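Local coordinates for protein L-talarate/galactarate dehydratase (Salmonella typhimurium, PDB 2PP0) that dehydrates L-talarate and galactarate to 5-keto-4-deoxy-D-glucarate and also epimerises L-talarate to galactarate, using one magnesium ion per subunit, at residues 239-244 / 268-273; 35-40 / 59-64. All coordinates share one frame; numbering follows the deposited sequence.

Interaction 1 of 2, residues 239-244 / 268-273; sequences MGRKME and AALDTP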
loop_
_atom_site.group_PDB
_atom_site.type_symbol
_atom_site.label_atom_id
_atom_site.label_comp_id
_atom_site.label_asym_id
_atom_site.label_seq_id
_atom_site.Cartn_x
_atom_site.Cartn_y
_atom_site.Cartn_z
ATOM N N MET B 239 12.262 -12.156 34.802
ATOM C CA MET B 239 13.428 -12.195 33.930
ATOM C C MET B 239 13.602 -10.834 33.261
ATOM O O MET B 239 14.723 -10.388 33.026
ATOM C CB MET B 239 13.270 -13.281 32.865
ATOM C CG MET B 239 13.519 -14.691 33.383
ATOM S SD MET B 239 15.232 -14.952 33.890
ATOM C CE MET B 239 15.856 -15.833 32.467
ATOM N N GLY B 240 12.484 -10.174 32.970
ATOM C CA GLY B 240 12.532 -8.869 32.332
ATOM C C GLY B 240 13.189 -7.816 33.200
ATOM O O GLY B 240 13.939 -6.976 32.705
ATOM N N ARG B 241 12.901 -7.854 34.496
ATOM C CA ARG B 241 13.478 -6.899 35.434
ATOM C C ARG B 241 14.981 -7.134 35.518
ATOM O O ARG B 241 15.776 -6.192 35.509
ATOM C CB ARG B 241 12.886 -7.083 36.837
ATOM C CG ARG B 241 11.376 -6.914 36.957
ATOM C CD ARG B 241 10.930 -5.496 36.669
ATOM N NE ARG B 241 9.564 -5.277 37.134
ATOM C CZ ARG B 241 8.821 -4.226 36.802
ATOM N NH1 ARG B 241 9.310 -3.288 35.993
ATOM N NH2 ARG B 241 7.589 -4.110 37.280
ATOM N N LYS B 242 15.349 -8.407 35.608
ATOM C CA LYS B 242 16.737 -8.830 35.723
ATOM C C LYS B 242 17.564 -8.547 34.471
ATOM O O LYS B 242 18.779 -8.365 34.552
ATOM C CB LYS B 242 16.785 -10.327 36.040
ATOM C CG LYS B 242 18.168 -10.866 36.368
ATOM C CD LYS B 242 18.645 -10.366 37.723
ATOM C CE LYS B 242 20.061 -10.844 38.025
ATOM N NZ LYS B 242 20.187 -12.323 37.895
ATOM N N MET B 243 16.910 -8.510 33.313
ATOM C CA MET B 243 17.615 -8.265 32.058
ATOM C C MET B 243 17.724 -6.799 31.664
ATOM O O MET B 243 18.415 -6.470 30.701
ATOM C CB MET B 243 16.944 -9.041 30.918
ATOM C CG MET B 243 17.122 -10.543 31.000
ATOM S SD MET B 243 16.305 -11.416 29.660
ATOM C CE MET B 243 17.012 -12.970 29.818
ATOM N N GLU B 244 17.051 -5.915 32.394
ATOM C CA GLU B 244 17.093 -4.488 32.067
ATOM C C GLU B 244 18.511 -3.921 32.099
ATOM O O GLU B 244 18.796 -2.901 31.472
ATOM C CB GLU B 244 16.194 -3.692 33.025
ATOM C CG GLU B 244 14.703 -3.943 32.816
ATOM C CD GLU B 244 13.962 -2.725 32.284
ATOM O OE1 GLU B 244 13.478 -1.915 33.102
ATOM O OE2 GLU B 244 13.870 -2.572 31.047
ATOM N N ALA B 268 4.435 -2.424 28.713
ATOM C CA ALA B 268 4.151 -1.215 29.471
ATOM C C ALA B 268 4.982 -1.153 30.750
ATOM O O ALA B 268 5.374 -0.072 31.187
ATOM C CB ALA B 268 2.664 -1.141 29.810
ATOM N N ALA B 269 5.264 -2.314 31.331
ATOM C CA ALA B 269 6.025 -2.383 32.576
ATOM C C ALA B 269 7.534 -2.253 32.411
ATOM O O ALA B 269 8.226 -1.781 33.314
ATOM C CB ALA B 269 5.704 -3.687 33.305
ATOM N N LEU B 270 8.050 -2.669 31.263
ATOM C CA LEU B 270 9.486 -2.601 31.043
ATOM C C LEU B 270 9.900 -1.485 30.093
ATOM O O LEU B 270 9.122 -1.053 29.236
ATOM C CB LEU B 270 9.991 -3.945 30.509
ATOM C CG LEU B 270 9.768 -5.164 31.406
ATOM C CD1 LEU B 270 10.024 -6.436 30.615
ATOM C CD2 LEU B 270 10.686 -5.087 32.620
ATOM N N ASP B 271 11.131 -1.015 30.270
ATOM C CA ASP B 271 11.696 0.026 29.421
ATOM C C ASP B 271 12.264 -0.670 28.193
ATOM O O ASP B 271 12.250 -0.122 27.091
ATOM C CB ASP B 271 12.804 0.779 30.161
ATOM C CG ASP B 271 12.262 1.888 31.048
ATOM O OD1 ASP B 271 11.024 2.042 31.118
ATOM O OD2 ASP B 271 13.072 2.609 31.671
ATOM N N THR B 272 12.765 -1.888 28.395
ATOM C CA THR B 272 13.311 -2.673 27.297
ATOM C C THR B 272 12.175 -2.983 26.336
ATOM O O THR B 272 11.069 -3.323 26.758
ATOM C CB THR B 272 13.886 -4.017 27.781
ATOM O OG1 THR B 272 14.943 -3.778 28.714
ATOM C CG2 THR B 272 14.423 -4.818 26.600
ATOM N N PRO B 273 12.425 -2.850 25.029
ATOM C CA PRO B 273 11.382 -3.134 24.043
ATOM C C PRO B 273 10.972 -4.603 24.047
ATOM O O PRO B 273 11.784 -5.486 24.333
ATOM C CB PRO B 273 12.039 -2.726 22.726
ATOM C CG PRO B 273 12.943 -1.596 23.145
ATOM C CD PRO B 273 13.566 -2.156 24.403
HETATM O O HOH W 1 17.481 -4.854 28.601
#
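Leu270 packs against the backbone of Gly240: its CD2 sits 3.7 Å from Gly240 C, and its CD1 is 3.9 Å from Gly240 CA. With no side chain on Gly240, the two leucine methyls rest directly on the helix backbone, the tight, buried part of the contact. Next to it Glu244 reaches across with its chain bent at chi2 (-113°), and one carboxylate oxygen does the work. OE2 takes the hydroxyl of Thr272 on its anti lone pair, with OG1 2.8 Å from Glu244 OE2. Thr272 N meets Glu244 OE2 nearly in line with the CD-OE2 bond, at 3.0 Å. Asp271 N adds a weak third bond to OE2. A water donates to both Thr272 OG1 and Met243 O. The solvent side is looser. There the Arg241 chain, bent at chi2, crosses Leu270 obliquely, CD and NH1 passing near CD2, and Arg241 NH1 makes just a weak, bent bond to Ala269 O (3.3 Å, 124° at the hydrogen). Glu244 OE1 stays 4.8 Å from Asp271 OD2. The C-terminal end of helix 233-243, together with Glu244, thus packs on the C-terminal end of helix 260-269 and the loop into strand 274-276, as successive outer helices do in the beta/alpha barrel of the enolase superfamily.

Interaction 2 of 2, residues 35-40 / 59-64; sequences LAFLPL and EVAIII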
loop_
_atom_site.group_PDB
_atom_site.type_symbol
_atom_site.label_atom_id
_atom_site.label_comp_id
_atom_site.label_asym_id
_atom_site.label_seq_id
_atom_site.Cartn_x
_atom_site.Cartn_y
_atom_site.Cartn_z
ATOM N N LEU B 35 8.122 -28.792 -3.958
ATOM C CA LEU B 35 8.211 -29.037 -2.527
ATOM C C LEU B 35 9.604 -29.601 -2.326
ATOM O O LEU B 35 9.913 -30.697 -2.798
ATOM C CB LEU B 35 7.173 -30.060 -2.052
ATOM C CG LEU B 35 7.372 -30.477 -0.587
ATOM C CD1 LEU B 35 7.321 -29.239 0.304
ATOM C CD2 LEU B 35 6.301 -31.494 -0.166
ATOM N N ALA B 36 10.451 -28.845 -1.641
ATOM C CA ALA B 36 11.814 -29.285 -1.396
ATOM C C ALA B 36 12.088 -29.314 0.092
ATOM O O ALA B 36 11.363 -28.706 0.877
ATOM C CB ALA B 36 12.800 -28.344 -2.093
ATOM N N PHE B 37 13.135 -30.030 0.481
ATOM C CA PHE B 37 13.507 -30.105 1.878
ATOM C C PHE B 37 14.967 -29.741 2.071
ATOM O O PHE B 37 15.869 -30.360 1.499
ATOM C CB PHE B 37 13.207 -31.497 2.433
ATOM C CG PHE B 37 11.748 -31.724 2.707
ATOM C CD1 PHE B 37 11.175 -31.282 3.896
ATOM C CD2 PHE B 37 10.934 -32.328 1.756
ATOM C CE1 PHE B 37 9.813 -31.437 4.130
ATOM C CE2 PHE B 37 9.567 -32.486 1.980
ATOM C CZ PHE B 37 9.008 -32.039 3.168
ATOM N N LEU B 38 15.175 -28.707 2.874
ATOM C CA LEU B 38 16.492 -28.192 3.194
ATOM C C LEU B 38 16.973 -28.913 4.448
ATOM O O LEU B 38 16.411 -28.736 5.528
ATOM C CB LEU B 38 16.385 -26.690 3.453
ATOM C CG LEU B 38 17.613 -25.911 3.911
ATOM C CD1 LEU B 38 18.590 -25.804 2.759
ATOM C CD2 LEU B 38 17.192 -24.522 4.376
ATOM N N PRO B 39 18.015 -29.745 4.320
ATOM C CA PRO B 39 18.537 -30.482 5.474
ATOM C C PRO B 39 19.456 -29.687 6.398
ATOM O O PRO B 39 20.242 -28.849 5.951
ATOM C CB PRO B 39 19.256 -31.660 4.823
ATOM C CG PRO B 39 19.802 -31.045 3.563
ATOM C CD PRO B 39 18.624 -30.226 3.065
ATOM N N LEU B 40 19.338 -29.962 7.692
ATOM C CA LEU B 40 20.158 -29.324 8.712
ATOM C C LEU B 40 20.918 -30.446 9.424
ATOM O O LEU B 40 20.364 -31.124 10.295
ATOM C CB LEU B 40 19.279 -28.579 9.721
ATOM C CG LEU B 40 18.435 -27.395 9.240
ATOM C CD1 LEU B 40 17.526 -26.935 10.373
ATOM C CD2 LEU B 40 19.337 -26.257 8.778
ATOM N N GLU B 59 15.260 -30.204 9.409
ATOM C CA GLU B 59 15.101 -29.844 8.005
ATOM C C GLU B 59 14.052 -28.751 7.885
ATOM O O GLU B 59 13.300 -28.495 8.828
ATOM C CB GLU B 59 14.667 -31.059 7.179
ATOM C CG GLU B 59 13.267 -31.568 7.511
ATOM C CD GLU B 59 12.816 -32.692 6.598
ATOM O OE1 GLU B 59 13.585 -33.068 5.685
ATOM O OE2 GLU B 59 11.688 -33.198 6.788
ATOM N N VAL B 60 14.013 -28.099 6.728
ATOM C CA VAL B 60 13.038 -27.045 6.485
ATOM C C VAL B 60 12.333 -27.314 5.167
ATOM O O VAL B 60 12.981 -27.502 4.131
ATOM C CB VAL B 60 13.706 -25.650 6.417
ATOM C CG1 VAL B 60 12.646 -24.572 6.170
ATOM C CG2 VAL B 60 14.446 -25.364 7.706
ATOM N N ALA B 61 11.007 -27.364 5.207
ATOM C CA ALA B 61 10.227 -27.582 4.001
ATOM C C ALA B 61 10.192 -26.249 3.261
ATOM O O ALA B 61 10.034 -25.196 3.880
ATOM C CB ALA B 61 8.811 -28.017 4.353
ATOM N N ILE B 62 10.352 -26.296 1.945
ATOM C CA ILE B 62 10.332 -25.088 1.128
ATOM C C ILE B 62 9.373 -25.305 -0.031
ATOM O O ILE B 62 9.548 -26.235 -0.815
ATOM C CB ILE B 62 11.736 -24.774 0.541
ATOM C CG1 ILE B 62 12.753 -24.552 1.667
ATOM C CG2 ILE B 62 11.658 -23.545 -0.363
ATOM C CD1 ILE B 62 12.514 -23.300 2.495
ATOM N N ILE B 63 8.348 -24.467 -0.137
ATOM C CA ILE B 63 7.404 -24.599 -1.241
ATOM C C ILE B 63 7.696 -23.441 -2.190
ATOM O O ILE B 63 7.594 -22.269 -1.821
ATOM C CB ILE B 63 5.931 -24.551 -0.767
ATOM C CG1 ILE B 63 5.660 -25.676 0.244
ATOM C CG2 ILE B 63 4.994 -24.752 -1.955
ATOM C CD1 ILE B 63 6.296 -25.458 1.614
ATOM N N ILE B 64 8.074 -23.783 -3.415
ATOM C CA ILE B 64 8.437 -22.791 -4.418
ATOM C C ILE B 64 7.407 -22.671 -5.525
ATOM O O ILE B 64 6.808 -23.661 -5.945
ATOM C CB ILE B 64 9.786 -23.164 -5.070
ATOM C CG1 ILE B 64 10.817 -23.448 -3.988
ATOM C CG2 ILE B 64 10.273 -22.040 -5.977
ATOM C CD1 ILE B 64 12.081 -24.098 -4.517
#
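The planes of the Phe37 ring and the Glu59 carboxylate are inclined by 22°, and the acid meets the ring obliquely around CD1, with Glu59 CD 3.5 Å from Phe37 CD1. Further along the ring, Ala61 CB approaches Phe37 CE1 at 3.6 Å, also at a slant. Glu59 gets there with CG between the backbone N and the carbonyl carbon (chi1 67°) and an extended chain beyond. Leu35 shares this side of the sheet, its CD1 touching Ile63 CG1 at 3.9 Å. On the other side Leu38 and Val60 run side by side, CB to CB at 4.1 Å. Four backbone hydrogen bonds join the antiparallel strands: Ala36/Ile62 and Leu38/Val60 are hydrogen-bonded pairs, with the non-hydrogen-bonded pair Phe37/Ala61 between them. Ala36 N to Ile62 O (2.9 Å) and Leu38 N to Val60 O (2.8 Å) are both almost straight. These are adjacent strands of the sheet in the N-terminal capping domain of the enolase superfamily. Strand 28-40 bonds on to strand 388-395, and strand 57-69 to strand 74-81. Helix 86-96 covers the face of Leu35, Phe37 and Ile63, through Gln87, Ile89 and Tyr90, whereas Leu38 packs on Leu353 and on Ala5 of the second subunit.

Both strands of interaction 2 precede both segments of interaction 1 along the chain. The two contacts are about 37 Å apart between centres and about 24 Å between nearest atoms. They share neither a sheet nor a helix: 35-40 with 59-64 lies within the four-stranded antiparallel sheet, whereas 239-244 with 268-273 joins two helices of the barrel domain. Interaction 2 lies close to the active site, the side chain of Val60 being about 4 Å from that of the substrate-binding Lys82. Interaction 1 is packing between successive outer helices at the far end of the barrel, where the strands begin. Together they sample the two-part architecture of the enolase superfamily, in which both domains contribute to the active site.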